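Local coordinates for protein DJ-1 homolog D (Arabidopsis thaliana, PDB 4OGG) that belongs to the DJ-1/PfpI family and carries two copies of that family's alpha/beta domain in tandem along one chain, at residues I7-Y12 against Y16-P21; D81-P86 against V101-E106. All coordinates share one frame; numbering follows the deposited sequence.

Interaction 1: I7-Y12 against Y16-P21; sequences ILCGDY and YEVMVP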
ATOM      1  N   ILE C   7     -19.447  13.883  18.698  1.00 13.57           N
ATOM      2  CA  ILE C   7     -18.101  13.877  18.134  1.00 13.19           C
ATOM      3  C   ILE C   7     -18.209  14.405  16.705  1.00 14.21           C
ATOM      4  O   ILE C   7     -18.984  13.889  15.891  1.00 13.15           O
ATOM      5  CB  ILE C   7     -17.472  12.457  18.116  1.00 15.08           C
ATOM      6  CG1 ILE C   7     -17.310  11.936  19.550  1.00 16.64           C
ATOM      7  CG2 ILE C   7     -16.103  12.504  17.431  1.00 14.63           C
ATOM      8  CD1 ILE C   7     -16.612  10.577  19.644  1.00 15.05           C
ATOM      9  N   LEU C   8     -17.444  15.453  16.422  1.00 12.70           N
ATOM     10  CA  LEU C   8     -17.432  16.083  15.105  1.00 12.39           C
ATOM     11  C   LEU C   8     -16.451  15.345  14.201  1.00 13.79           C
ATOM     12  O   LEU C   8     -15.240  15.563  14.269  1.00 15.03           O
ATOM     13  CB  LEU C   8     -17.031  17.551  15.249  1.00 14.22           C
ATOM     14  CG  LEU C   8     -16.853  18.394  13.986  1.00 16.43           C
ATOM     15  CD1 LEU C   8     -18.127  18.374  13.154  1.00 16.55           C
ATOM     16  CD2 LEU C   8     -16.501  19.816  14.390  1.00 16.67           C
ATOM     17  N   CYS C   9     -16.986  14.478  13.346  1.00 14.49           N
ATOM     18  CA  CYS C   9     -16.175  13.668  12.439  1.00 14.27           C
ATOM     19  C   CYS C   9     -16.058  14.220  11.025  1.00 14.92           C
ATOM     20  O   CYS C   9     -16.814  15.101  10.615  1.00 14.04           O
ATOM     21  CB  CYS C   9     -16.744  12.246  12.365  1.00 13.47           C
ATOM     22  SG  CYS C   9     -16.911  11.422  13.960  1.00 14.47           S
ATOM     23  N   GLY C  10     -15.098  13.673  10.285  1.00 13.56           N
ATOM     24  CA  GLY C  10     -14.875  14.081   8.911  1.00 12.40           C
ATOM     25  C   GLY C  10     -14.016  13.046   8.210  1.00 13.39           C
ATOM     26  O   GLY C  10     -13.417  12.184   8.860  1.00 13.30           O
ATOM     27  N   ASP C  11     -13.951  13.115   6.885  1.00 13.20           N
ATOM     28  CA  ASP C  11     -13.138  12.165   6.140  1.00 13.12           C
ATOM     29  C   ASP C  11     -11.662  12.402   6.432  1.00 13.55           C
ATOM     30  O   ASP C  11     -11.183  13.535   6.419  1.00 14.02           O
ATOM     31  CB  ASP C  11     -13.410  12.282   4.638  1.00 12.52           C
ATOM     32  CG  ASP C  11     -14.813  11.840   4.263  1.00 13.08           C
ATOM     33  OD1 ASP C  11     -15.549  11.364   5.154  1.00 12.65           O
ATOM     34  OD2 ASP C  11     -15.180  11.963   3.078  1.00 14.56           O
ATOM     35  N   TYR C  12     -10.960  11.310   6.705  1.00 13.04           N
ATOM     36  CA  TYR C  12      -9.541  11.332   7.025  1.00 13.40           C
ATOM     37  C   TYR C  12      -9.214  11.932   8.389  1.00 13.67           C
ATOM     38  O   TYR C  12      -8.126  12.464   8.616  1.00 13.07           O
ATOM     39  CB  TYR C  12      -8.753  11.994   5.890  1.00 12.90           C
ATOM     40  CG  TYR C  12      -8.666  11.072   4.687  1.00 13.01           C
ATOM     41  CD1 TYR C  12      -7.947   9.878   4.760  1.00 13.96           C
ATOM     42  CD2 TYR C  12      -9.343  11.361   3.504  1.00 14.14           C
ATOM     43  CE1 TYR C  12      -7.903   8.990   3.684  1.00 13.83           C
ATOM     44  CE2 TYR C  12      -9.309  10.477   2.419  1.00 12.91           C
ATOM     45  CZ  TYR C  12      -8.587   9.295   2.519  1.00 13.29           C
ATOM     46  OH  TYR C  12      -8.554   8.414   1.463  1.00 14.80           O
ATOM     47  N   TYR C  16      -7.290   6.896  15.573  1.00 10.00           N
ATOM     48  CA  TYR C  16      -7.281   6.772  17.030  1.00 11.13           C
ATOM     49  C   TYR C  16      -8.075   7.895  17.689  1.00 10.60           C
ATOM     50  O   TYR C  16      -8.796   7.678  18.664  1.00 12.40           O
ATOM     51  CB  TYR C  16      -5.857   6.844  17.592  1.00 11.31           C
ATOM     52  CG  TYR C  16      -5.034   5.575  17.525  1.00 12.98           C
ATOM     53  CD1 TYR C  16      -5.628   4.325  17.365  1.00 13.75           C
ATOM     54  CD2 TYR C  16      -3.649   5.627  17.705  1.00 14.24           C
ATOM     55  CE1 TYR C  16      -4.864   3.155  17.389  1.00 14.21           C
ATOM     56  CE2 TYR C  16      -2.883   4.472  17.736  1.00 14.67           C
ATOM     57  CZ  TYR C  16      -3.492   3.244  17.579  1.00 15.81           C
ATOM     58  OH  TYR C  16      -2.722   2.105  17.626  1.00 21.68           O
ATOM     59  N   GLU C  17      -7.930   9.099  17.150  1.00 10.08           N
ATOM     60  CA  GLU C  17      -8.572  10.272  17.719  1.00 11.78           C
ATOM     61  C   GLU C  17     -10.094  10.286  17.683  1.00 11.53           C
ATOM     62  O   GLU C  17     -10.726  11.079  18.381  1.00 12.11           O
ATOM     63  CB  GLU C  17      -7.960  11.518  17.084  1.00 13.27           C
ATOM     64  CG  GLU C  17      -6.557  11.753  17.627  1.00 14.36           C
ATOM     65  CD  GLU C  17      -5.674  12.586  16.726  1.00 16.34           C
ATOM     66  OE1 GLU C  17      -6.163  13.572  16.147  1.00 14.33           O
ATOM     67  OE2 GLU C  17      -4.474  12.258  16.616  1.00 20.80           O
ATOM     68  N   VAL C  18     -10.690   9.410  16.885  1.00 12.49           N
ATOM     69  CA  VAL C  18     -12.144   9.331  16.880  1.00 12.74           C
ATOM     70  C   VAL C  18     -12.572   8.087  17.659  1.00 12.66           C
ATOM     71  O   VAL C  18     -13.461   8.149  18.516  1.00 12.78           O
ATOM     72  CB  VAL C  18     -12.744   9.272  15.441  1.00 11.47           C
ATOM     73  CG1 VAL C  18     -12.131   8.129  14.644  1.00 12.36           C
ATOM     74  CG2 VAL C  18     -14.271   9.100  15.528  1.00 12.33           C
ATOM     75  N   MET C  19     -11.917   6.961  17.397  1.00 13.20           N
ATOM     76  CA  MET C  19     -12.300   5.718  18.052  1.00 13.07           C
ATOM     77  C   MET C  19     -12.031   5.619  19.548  1.00 13.04           C
ATOM     78  O   MET C  19     -12.863   5.093  20.281  1.00 13.03           O
ATOM     79  CB  MET C  19     -11.664   4.519  17.340  1.00 14.41           C
ATOM     80  CG  MET C  19     -12.304   3.189  17.714  1.00 12.95           C
ATOM     81  SD  MET C  19     -14.100   3.169  17.434  1.00 14.81           S
ATOM     82  CE  MET C  19     -14.191   2.491  15.765  1.00 18.64           C
ATOM     83  N   VAL C  20     -10.885   6.105  20.014  1.00 14.02           N
ATOM     84  CA  VAL C  20     -10.593   6.011  21.441  1.00 14.51           C
ATOM     85  C   VAL C  20     -11.632   6.773  22.271  1.00 13.85           C
ATOM     86  O   VAL C  20     -12.235   6.206  23.178  1.00 15.69           O
ATOM     87  CB  VAL C  20      -9.161   6.505  21.767  1.00 13.77           C
ATOM     88  CG1 VAL C  20      -8.923   6.456  23.273  1.00 14.23           C
ATOM     89  CG2 VAL C  20      -8.139   5.612  21.068  1.00 13.78           C
ATOM     90  N   PRO C  21     -11.866   8.062  21.971  1.00 13.96           N
ATOM     91  CA  PRO C  21     -12.870   8.760  22.780  1.00 14.48           C
ATOM     92  C   PRO C  21     -14.274   8.196  22.568  1.00 14.00           C
ATOM     93  O   PRO C  21     -15.078   8.145  23.501  1.00 13.53           O
ATOM     94  CB  PRO C  21     -12.735  10.215  22.326  1.00 15.11           C
ATOM     95  CG  PRO C  21     -12.251  10.094  20.919  1.00 14.78           C
ATOM     96  CD  PRO C  21     -11.230   8.983  21.013  1.00 13.97           C
TER
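Cys-9 and Ile-7 both meet Val-18, the centre of this small buried contact. SG of Cys-9 lies 3.8 Å from CG2 of Val-18. CG2 of Ile-7 comes at the same methyl, at 4.3 Å from Val-18 CG2. The other branch of Ile-7 reaches further along the helix. Ile-7 CD1 lies 4.1 Å from Val-18 O. Ile-7 CD1 is also 4.4 Å from Pro-21 C, the carbonyl carbon. No hydrogen bond crosses between the segments, so apolar contact joins them. The rotation of Val-18 matters here. CG2 stands anti to the backbone N and meets the strand end, while CG1 takes the place between N and the carbonyl carbon (chi1 55°).

The helix 15-27 is kinked at Pro-21, whose N makes no bond to the turn before. Just ahead of it, Val-20 N still bonds to Tyr-16 O at 2.9 Å. Ile-7 also packs on Val-32 and Thr-34 of the adjacent strand 30-35. Its backbone bonds with His-33 and Val-35 of that strand. Strand 3-8, helix 15-27 and strand 30-35 thus form a beta-alpha-beta crossover, the opening unit of the first DJ-1/PfpI alpha/beta domain.

Interaction 2: D81-P86 against V101-E106; sequences DGLVIP and VELVKE
This contact belongs to a beta-alpha-beta crossover of the first DJ-1/PfpI domain. Strand 82-85 leads through helix 98-110 to strand 114-116, its parallel neighbour in the sheet. The short segments of strand and helix run at 136° to one another, nearer antiparallel than parallel. Their axes come within 10.6 Å, a spacing filled by aliphatic side chains.

Leu-83 is the middle of the contact. Its CD2 methyl reaches two residues of the helix: Leu-103 CD2 at 4.1 Å and Val-104 CG2 at 4.3 Å. The side chains of Leu-83 and Leu-103 cross at a slant and touch through one methyl each. Leu-83 starts out toward the helix, with CG anti to its backbone N (chi1 174°). Leu-103 behaves differently: its first bond runs alongside the strand rather than at it, and the end of the chain brings CD2 in.

Ile-85, two residues on and on the same face of the strand, gives the third touch. Its CD1 lies 4.4 Å from Val-104 CG2. The extended ethyl arm of Ile-85 (chi2 178°) carries CD1 to that methyl. Val-104 CG2 therefore serves both strand residues. All four residues are buried, and no hydrogen bond joins the two segments.

On the outer side of the helix, Glu-102 and Glu-106 are exposed. Around the inner side, Ile-85 and Val-104 both pack on Ile-123 and Leu-124 of helix 121-126, and Leu-103 packs on Phe-72. The backbone of Leu-83 bonds with Pro-113 and Ala-115, which ties strand 82-85 to strand 114-116. Gly-82 and Val-84 bond with Leu-6 of strand 3-8, so the strand sits between two parallel neighbours with helix 98-110 packed over one face.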
ATOM      1  N   ASP C  81     -24.151  17.372  26.017  1.00 17.08           N
ATOM      2  CA  ASP C  81     -23.479  17.942  27.176  1.00 17.94           C
ATOM      3  C   ASP C  81     -22.034  18.316  26.875  1.00 17.57           C
ATOM      4  O   ASP C  81     -21.442  19.136  27.575  1.00 17.86           O
ATOM      5  CB  ASP C  81     -23.518  16.946  28.333  1.00 17.74           C
ATOM      6  CG  ASP C  81     -24.934  16.546  28.700  1.00 20.19           C
ATOM      7  OD1 ASP C  81     -25.718  17.440  29.083  1.00 22.05           O
ATOM      8  OD2 ASP C  81     -25.264  15.347  28.597  1.00 18.43           O
ATOM      9  N   GLY C  82     -21.467  17.714  25.833  1.00 15.80           N
ATOM     10  CA  GLY C  82     -20.091  18.008  25.478  1.00 15.61           C
ATOM     11  C   GLY C  82     -19.791  17.708  24.022  1.00 15.86           C
ATOM     12  O   GLY C  82     -20.538  16.984  23.364  1.00 14.06           O
ATOM     13  N   LEU C  83     -18.691  18.266  23.527  1.00 14.46           N
ATOM     14  CA  LEU C  83     -18.278  18.081  22.141  1.00 14.00           C
ATOM     15  C   LEU C  83     -16.819  17.644  22.066  1.00 14.03           C
ATOM     16  O   LEU C  83     -15.977  18.144  22.810  1.00 13.49           O
ATOM     17  CB  LEU C  83     -18.444  19.392  21.369  1.00 13.89           C
ATOM     18  CG  LEU C  83     -17.923  19.429  19.926  1.00 14.10           C
ATOM     19  CD1 LEU C  83     -18.766  18.507  19.046  1.00 14.03           C
ATOM     20  CD2 LEU C  83     -17.974  20.860  19.402  1.00 15.94           C
ATOM     21  N   VAL C  84     -16.533  16.703  21.169  1.00 13.22           N
ATOM     22  CA  VAL C  84     -15.171  16.213  20.970  1.00 13.20           C
ATOM     23  C   VAL C  84     -14.801  16.467  19.514  1.00 12.81           C
ATOM     24  O   VAL C  84     -15.590  16.174  18.614  1.00 12.90           O
ATOM     25  CB  VAL C  84     -15.063  14.695  21.259  1.00 12.25           C
ATOM     26  CG1 VAL C  84     -13.634  14.211  21.004  1.00 14.31           C
ATOM     27  CG2 VAL C  84     -15.461  14.416  22.702  1.00 13.10           C
ATOM     28  N   ILE C  85     -13.617  17.026  19.285  1.00 12.81           N
ATOM     29  CA  ILE C  85     -13.155  17.306  17.927  1.00 11.22           C
ATOM     30  C   ILE C  85     -11.862  16.553  17.635  1.00 11.68           C
ATOM     31  O   ILE C  85     -10.781  16.978  18.048  1.00 11.56           O
ATOM     32  CB  ILE C  85     -12.879  18.813  17.704  1.00 11.31           C
ATOM     33  CG1 ILE C  85     -14.108  19.642  18.083  1.00 12.52           C
ATOM     34  CG2 ILE C  85     -12.540  19.068  16.227  1.00 11.10           C
ATOM     35  CD1 ILE C  85     -13.909  21.137  17.928  1.00 13.84           C
ATOM     36  N   PRO C  86     -11.959  15.418  16.922  1.00 11.13           N
ATOM     37  CA  PRO C  86     -10.781  14.616  16.582  1.00 11.82           C
ATOM     38  C   PRO C  86      -9.862  15.372  15.634  1.00 12.83           C
ATOM     39  O   PRO C  86     -10.277  16.339  14.989  1.00 13.73           O
ATOM     40  CB  PRO C  86     -11.378  13.385  15.901  1.00 12.67           C
ATOM     41  CG  PRO C  86     -12.746  13.268  16.528  1.00 11.52           C
ATOM     42  CD  PRO C  86     -13.197  14.713  16.544  1.00 12.08           C
ATOM     43  N   VAL C 101     -18.581  25.429  11.502  1.00 19.33           N
ATOM     44  CA  VAL C 101     -18.144  26.549  12.327  1.00 20.84           C
ATOM     45  C   VAL C 101     -19.328  27.043  13.154  1.00 20.46           C
ATOM     46  O   VAL C 101     -19.173  27.429  14.311  1.00 19.36           O
ATOM     47  CB  VAL C 101     -17.588  27.717  11.471  1.00 23.11           C
ATOM     48  CG1 VAL C 101     -16.373  27.251  10.683  1.00 24.81           C
ATOM     49  CG2 VAL C 101     -18.652  28.230  10.533  1.00 27.31           C
ATOM     50  N   GLU C 102     -20.513  27.021  12.551  1.00 19.84           N
ATOM     51  CA  GLU C 102     -21.730  27.452  13.228  1.00 21.20           C
ATOM     52  C   GLU C 102     -21.980  26.576  14.448  1.00 19.68           C
ATOM     53  O   GLU C 102     -22.267  27.074  15.536  1.00 20.67           O
ATOM     54  CB  GLU C 102     -22.928  27.341  12.289  1.00 22.62           C
ATOM     55  CG  GLU C 102     -24.254  27.656  12.953  1.00 27.46           C
ATOM     56  CD  GLU C 102     -25.405  26.896  12.328  1.00 29.62           C
ATOM     57  OE1 GLU C 102     -25.538  26.931  11.088  1.00 32.48           O
ATOM     58  OE2 GLU C 102     -26.178  26.265  13.077  1.00 33.03           O
ATOM     59  N   LEU C 103     -21.875  25.266  14.252  1.00 19.11           N
ATOM     60  CA  LEU C 103     -22.098  24.307  15.323  1.00 17.96           C
ATOM     61  C   LEU C 103     -21.131  24.522  16.481  1.00 17.61           C
ATOM     62  O   LEU C 103     -21.539  24.553  17.645  1.00 16.86           O
ATOM     63  CB  LEU C 103     -21.965  22.877  14.780  1.00 17.49           C
ATOM     64  CG  LEU C 103     -22.202  21.716  15.755  1.00 17.61           C
ATOM     65  CD1 LEU C 103     -22.543  20.457  14.976  1.00 17.90           C
ATOM     66  CD2 LEU C 103     -20.967  21.496  16.618  1.00 18.90           C
ATOM     67  N   VAL C 104     -19.848  24.672  16.168  1.00 17.23           N
ATOM     68  CA  VAL C 104     -18.846  24.873  17.205  1.00 17.18           C
ATOM     69  C   VAL C 104     -19.067  26.189  17.950  1.00 18.69           C
ATOM     70  O   VAL C 104     -18.963  26.243  19.175  1.00 18.78           O
ATOM     71  CB  VAL C 104     -17.422  24.834  16.602  1.00 16.01           C
ATOM     72  CG1 VAL C 104     -16.386  25.187  17.659  1.00 18.50           C
ATOM     73  CG2 VAL C 104     -17.149  23.443  16.053  1.00 14.82           C
ATOM     74  N   LYS C 105     -19.383  27.244  17.214  1.00 20.72           N
ATOM     75  CA  LYS C 105     -19.620  28.539  17.841  1.00 23.96           C
ATOM     76  C   LYS C 105     -20.789  28.442  18.813  1.00 25.13           C
ATOM     77  O   LYS C 105     -20.717  28.939  19.936  1.00 25.51           O
ATOM     78  CB  LYS C 105     -19.917  29.597  16.776  1.00 24.93           C
ATOM     79  CG  LYS C 105     -18.732  29.934  15.891  1.00 27.33           C
ATOM     80  CD  LYS C 105     -19.145  30.880  14.776  1.00 29.04           C
ATOM     81  CE  LYS C 105     -17.983  31.216  13.857  1.00 31.75           C
ATOM     82  NZ  LYS C 105     -18.403  32.130  12.755  1.00 32.16           N
ATOM     83  N   GLU C 106     -21.863  27.790  18.382  1.00 26.36           N
ATOM     84  CA  GLU C 106     -23.041  27.643  19.224  1.00 28.31           C
ATOM     85  C   GLU C 106     -22.701  26.878  20.498  1.00 28.44           C
ATOM     86  O   GLU C 106     -23.151  27.234  21.590  1.00 28.70           O
ATOM     87  CB  GLU C 106     -24.150  26.919  18.455  1.00 31.60           C
ATOM     88  CG  GLU C 106     -25.480  26.857  19.195  1.00 36.02           C
ATOM     89  CD  GLU C 106     -26.035  28.234  19.502  1.00 39.38           C
ATOM     90  OE1 GLU C 106     -26.244  29.017  18.550  1.00 40.76           O
ATOM     91  OE2 GLU C 106     -26.260  28.537  20.694  1.00 41.83           O
TER

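Both interactions are buried and apolar, and both pack a helix on the same sheet. They use opposite faces of it: helix 15-27 lies on one, helix 98-110 on the other. Strands 3-8 and 82-85 are direct neighbours, joined by a probable hydrogen bond from Leu-8 N to Val-84 O at 3.0 Å. Pro-86 links the two contacts further, with its CG 3.6 Å from Ile-7 CG2 and its CB 3.4 Å from Glu-17 O. Interaction 1 lies closer to the centre of the chain and brings in a thiol and helix backbone atoms. Interaction 2 is purely methyl to methyl, and its helix has an exposed outer side.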